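Local structure of putative MCP-type signal transduction protein (4WY9) at residues 86-89 with 90-93; 235-238 with 239-242. The protein probably acts as a chemotaxis receptor, its periplasmic tandem-PAS domain sensing chemical signals outside the cell, perhaps by an indirect route of ligand recognition. All coordinates share one frame; numbering follows the deposited sequence.

Contact 1. Residues 86-89 with 90-93; sequences PPEY and FKEE
The amide of Phe90 donates to Pro87 O over 3.0 Å at the head of the short, weakly bonded helix 88-93. Two weak i to i+3 bonds follow, Lys91 N to Glu88 O and Glu92 N to Tyr89 O. Between the exposed Glu88 and Glu92 one water donates to both Glu88 OE2 (2.8 Å) and Glu92 OE2 (2.6 Å), bridging carboxylates one turn apart. The amine of Lys91 goes elsewhere, to Gly102 O, while its CD passes the Glu88 carboxylate. Among the buried residues Pro87 CD sits 3.8 Å from the Phe90 ring centroid, almost on the ring normal, a CH-pi contact. Pro86 CB adds an oblique touch at Phe90 CD2 (3.7 Å). With CG set between its own N and carbonyl carbon (chi1 88°), Tyr89 offers a ring face to the CD1-CE1 edge of Phe90: a T-shaped pair with centroids 5.0 Å apart and planes at 89°. Tyr89 OH is hydrogen-bonded to Leu57 O and Ile59 N, which hold that ring in place. Phe90 thus packs on Leu57, on Ile59 and Ile62 of helix 59-70 and on Phe104 of strand 104-110 in the PDC sensor domain, while the shared water probably eases repulsion between the two glutamates.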
loop_
_atom_site.group_PDB
_atom_site.type_symbol
_atom_site.label_atom_id
_atom_site.label_comp_id
_atom_site.label_asym_id
_atom_site.label_seq_id
_atom_site.Cartn_x
_atom_site.Cartn_y
_atom_site.Cartn_z
ATOM N N PRO A 86 -20.271 -5.389 17.297
ATOM C CA PRO A 86 -21.474 -4.821 16.707
ATOM C C PRO A 86 -22.773 -5.353 17.316
ATOM O O PRO A 86 -22.739 -6.376 17.980
ATOM C CB PRO A 86 -21.379 -5.247 15.258
ATOM C CG PRO A 86 -20.717 -6.578 15.333
ATOM C CD PRO A 86 -19.667 -6.410 16.439
ATOM N N PRO A 87 -23.887 -4.663 17.075
ATOM C CA PRO A 87 -25.184 -5.294 17.331
ATOM C C PRO A 87 -25.232 -6.692 16.767
ATOM O O PRO A 87 -24.748 -6.914 15.652
ATOM C CB PRO A 87 -26.169 -4.342 16.626
ATOM C CG PRO A 87 -25.469 -3.022 16.622
ATOM C CD PRO A 87 -24.031 -3.362 16.379
ATOM N N GLU A 88 -25.822 -7.638 17.471
ATOM C CA GLU A 88 -25.843 -9.019 17.017
ATOM C C GLU A 88 -26.579 -9.163 15.681
ATOM O O GLU A 88 -26.205 -9.996 14.852
ATOM C CB GLU A 88 -26.453 -9.942 18.041
ATOM C CG GLU A 88 -26.292 -11.412 17.706
ATOM C CD GLU A 88 -24.839 -11.907 17.785
ATOM O OE1 GLU A 88 -23.973 -11.206 18.359
ATOM O OE2 GLU A 88 -24.592 -13.003 17.261
ATOM N N TYR A 89 -27.568 -8.310 15.401
ATOM C CA TYR A 89 -28.306 -8.465 14.164
ATOM C C TYR A 89 -27.414 -8.200 12.939
ATOM O O TYR A 89 -27.698 -8.686 11.857
ATOM C CB TYR A 89 -29.564 -7.602 14.140
ATOM C CG TYR A 89 -29.413 -6.188 13.624
ATOM C CD1 TYR A 89 -29.612 -5.899 12.292
ATOM C CD2 TYR A 89 -29.122 -5.126 14.486
ATOM C CE1 TYR A 89 -29.515 -4.593 11.817
ATOM C CE2 TYR A 89 -29.034 -3.824 14.027
ATOM C CZ TYR A 89 -29.215 -3.570 12.679
ATOM O OH TYR A 89 -29.138 -2.290 12.187
ATOM N N PHE A 90 -26.347 -7.427 13.119
ATOM C CA PHE A 90 -25.403 -7.204 12.025
ATOM C C PHE A 90 -24.889 -8.530 11.450
ATOM O O PHE A 90 -24.776 -8.706 10.246
ATOM C CB PHE A 90 -24.210 -6.369 12.482
ATOM C CG PHE A 90 -24.428 -4.874 12.533
ATOM C CD1 PHE A 90 -25.653 -4.315 12.780
ATOM C CD2 PHE A 90 -23.354 -4.024 12.362
ATOM C CE1 PHE A 90 -25.787 -2.946 12.846
ATOM C CE2 PHE A 90 -23.487 -2.678 12.441
ATOM C CZ PHE A 90 -24.721 -2.136 12.669
ATOM N N LYS A 91 -24.535 -9.445 12.343
ATOM C CA LYS A 91 -23.958 -10.709 11.943
ATOM C C LYS A 91 -24.968 -11.561 11.187
ATOM O O LYS A 91 -24.631 -12.354 10.322
ATOM C CB LYS A 91 -23.403 -11.460 13.173
ATOM C CG LYS A 91 -22.231 -10.747 13.834
ATOM C CD LYS A 91 -21.587 -11.524 14.961
ATOM C CE LYS A 91 -20.322 -10.829 15.502
ATOM N NZ LYS A 91 -19.627 -11.664 16.521
ATOM N N GLU A 92 -26.249 -11.402 11.539
ATOM C CA GLU A 92 -27.308 -12.170 10.937
ATOM C C GLU A 92 -27.721 -11.641 9.560
ATOM O O GLU A 92 -28.474 -12.269 8.847
ATOM C CB GLU A 92 -28.501 -12.269 11.905
ATOM C CG GLU A 92 -28.106 -12.852 13.267
ATOM C CD GLU A 92 -29.226 -12.917 14.316
ATOM O OE1 GLU A 92 -30.351 -12.397 14.095
ATOM O OE2 GLU A 92 -28.971 -13.516 15.402
ATOM N N GLU A 93 -27.199 -10.473 9.163
ATOM C CA GLU A 93 -27.617 -9.893 7.892
ATOM C C GLU A 93 -27.045 -10.588 6.687
ATOM O O GLU A 93 -27.715 -10.663 5.656
ATOM C CB GLU A 93 -27.260 -8.409 7.821
ATOM C CG GLU A 93 -28.177 -7.540 8.610
ATOM C CD GLU A 93 -29.576 -7.511 8.035
ATOM O OE1 GLU A 93 -29.697 -7.142 6.834
ATOM O OE2 GLU A 93 -30.542 -7.846 8.745
HETATM O O HOH W 1 -26.540 -14.403 15.766
#

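Contact 2. Residues 235-238 with 239-242; sequences NPNK and GAQE
A chi1 of 85° swings the Asn237 amide over its own backbone and carries OD1 forward to Gly239 N at 2.7 Å, an Asx turn; the N-H points well off the oxygen (122°), so the bond closing it is weak. Gln241 bends at chi2 (-58°) and folds its amide back along the chain, where NE2 makes two weak bonds, to Pro236 O (3.0 Å) and to Asn237 O (3.4 Å). Asn237 O also accepts the straighter i to i+3 bond from Ala240 N, 3.0 Å long, and so takes two donors. One residue on, Gln241 N reaches Lys238 O at 3.3 Å, and a water links that same oxygen to Glu242 N. Asn237 ND2, the other end of the same amide, donates to Asn235 OD1 (2.9 Å); the acceptor lies in the Asn237 amide plane, whereas the donor stands above the carbonyl plane of Asn235. The methyl of Ala240 rests against Asn235 ND2 at 3.5 Å and reaches Tyr257. Here the chain turns from helix 231-234 into helix 241-249: Gln241 adds weak bonds to two carbonyls that precede the helix, while the asparagines bond to each other and, through both ND2 atoms, to Ile258 O, and the Gly239 backbone adds to this link with strand 253-258, at the edge of the five-stranded sheet.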
loop_
_atom_site.group_PDB
_atom_site.type_symbol
_atom_site.label_atom_id
_atom_site.label_comp_id
_atom_site.label_asym_id
_atom_site.label_seq_id
_atom_site.Cartn_x
_atom_site.Cartn_y
_atom_site.Cartn_z
ATOM N N ASN A 235 20.669 -8.698 -1.431
ATOM C CA ASN A 235 21.762 -8.045 -2.167
ATOM C C ASN A 235 22.703 -7.346 -1.175
ATOM O O ASN A 235 22.745 -6.132 -1.095
ATOM C CB ASN A 235 21.238 -7.058 -3.207
ATOM C CG ASN A 235 22.336 -6.531 -4.089
ATOM O OD1 ASN A 235 23.292 -7.248 -4.392
ATOM N ND2 ASN A 235 22.209 -5.269 -4.517
ATOM N N PRO A 236 23.480 -8.127 -0.409
ATOM C CA PRO A 236 24.253 -7.547 0.686
ATOM C C PRO A 236 25.606 -6.953 0.291
ATOM O O PRO A 236 26.323 -6.426 1.146
ATOM C CB PRO A 236 24.449 -8.748 1.617
ATOM C CG PRO A 236 24.550 -9.901 0.659
ATOM C CD PRO A 236 23.486 -9.605 -0.375
ATOM N N ASN A 237 25.955 -6.983 -0.981
ATOM C CA ASN A 237 27.303 -6.593 -1.357
ATOM C C ASN A 237 27.629 -5.145 -0.998
ATOM O O ASN A 237 26.750 -4.284 -0.975
ATOM C CB ASN A 237 27.554 -6.888 -2.815
ATOM C CG ASN A 237 27.085 -5.813 -3.701
ATOM O OD1 ASN A 237 27.846 -4.878 -4.004
ATOM N ND2 ASN A 237 25.881 -5.919 -4.195
ATOM N N LYS A 238 28.905 -4.871 -0.742
ATOM C CA LYS A 238 29.348 -3.558 -0.286
ATOM C C LYS A 238 29.015 -2.467 -1.316
ATOM O O LYS A 238 28.768 -1.332 -0.947
ATOM C CB LYS A 238 30.857 -3.571 -0.012
ATOM C CG LYS A 238 31.371 -2.230 0.475
ATOM C CD LYS A 238 32.874 -2.262 0.770
ATOM C CE LYS A 238 33.339 -0.970 1.437
ATOM N NZ LYS A 238 34.818 -0.870 1.472
ATOM N N GLY A 239 28.970 -2.841 -2.593
ATOM C CA GLY A 239 28.683 -1.887 -3.652
ATOM C C GLY A 239 27.221 -1.467 -3.747
ATOM O O GLY A 239 26.857 -0.673 -4.613
ATOM N N ALA A 240 26.375 -1.982 -2.844
ATOM C CA ALA A 240 24.962 -1.630 -2.799
ATOM C C ALA A 240 24.661 -0.742 -1.590
ATOM O O ALA A 240 23.574 -0.141 -1.494
ATOM C CB ALA A 240 24.129 -2.857 -2.763
ATOM N N GLN A 241 25.581 -0.686 -0.645
ATOM C CA GLN A 241 25.277 -0.126 0.649
ATOM C C GLN A 241 25.033 1.378 0.653
ATOM O O GLN A 241 24.237 1.878 1.452
ATOM C CB GLN A 241 26.397 -0.472 1.633
ATOM C CG GLN A 241 26.564 -1.957 1.861
ATOM C CD GLN A 241 25.325 -2.631 2.384
ATOM O OE1 GLN A 241 24.608 -2.072 3.213
ATOM N NE2 GLN A 241 25.061 -3.817 1.904
ATOM N N GLU A 242 25.707 2.120 -0.219
ATOM C CA GLU A 242 25.490 3.559 -0.280
ATOM C C GLU A 242 24.033 3.858 -0.650
ATOM O O GLU A 242 23.408 4.786 -0.101
ATOM C CB GLU A 242 26.415 4.220 -1.289
ATOM C CG GLU A 242 26.341 5.720 -1.239
ATOM C CD GLU A 242 27.302 6.401 -2.200
ATOM O OE1 GLU A 242 27.926 5.673 -3.018
ATOM O OE2 GLU A 242 27.393 7.648 -2.150
HETATM O O HOH W 2 27.835 1.215 -2.030
#

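Overall arrangement
Contacts 1 and 2 lie on opposite sides of the chain's centre, with about 44 Å between their nearest atoms, and share no helix or strand. Each is partly buried and formed within one continuous run of chain at the start of a helix. Residues 86-89 with 90-93 belong to the first PDC sensor domain, beside its seven-stranded sheet, and their buried side is made of proline and aromatic rings. Residues 235-238 with 239-242 flank the five-stranded sheet and rely on amide side chains bonded to backbone. Water bridges two carboxylates in contact 1 but two backbone groups in contact 2. Neighbouring elements are met through ring packing as well as hydrogen bonds in the first, chiefly through hydrogen bonds in the second.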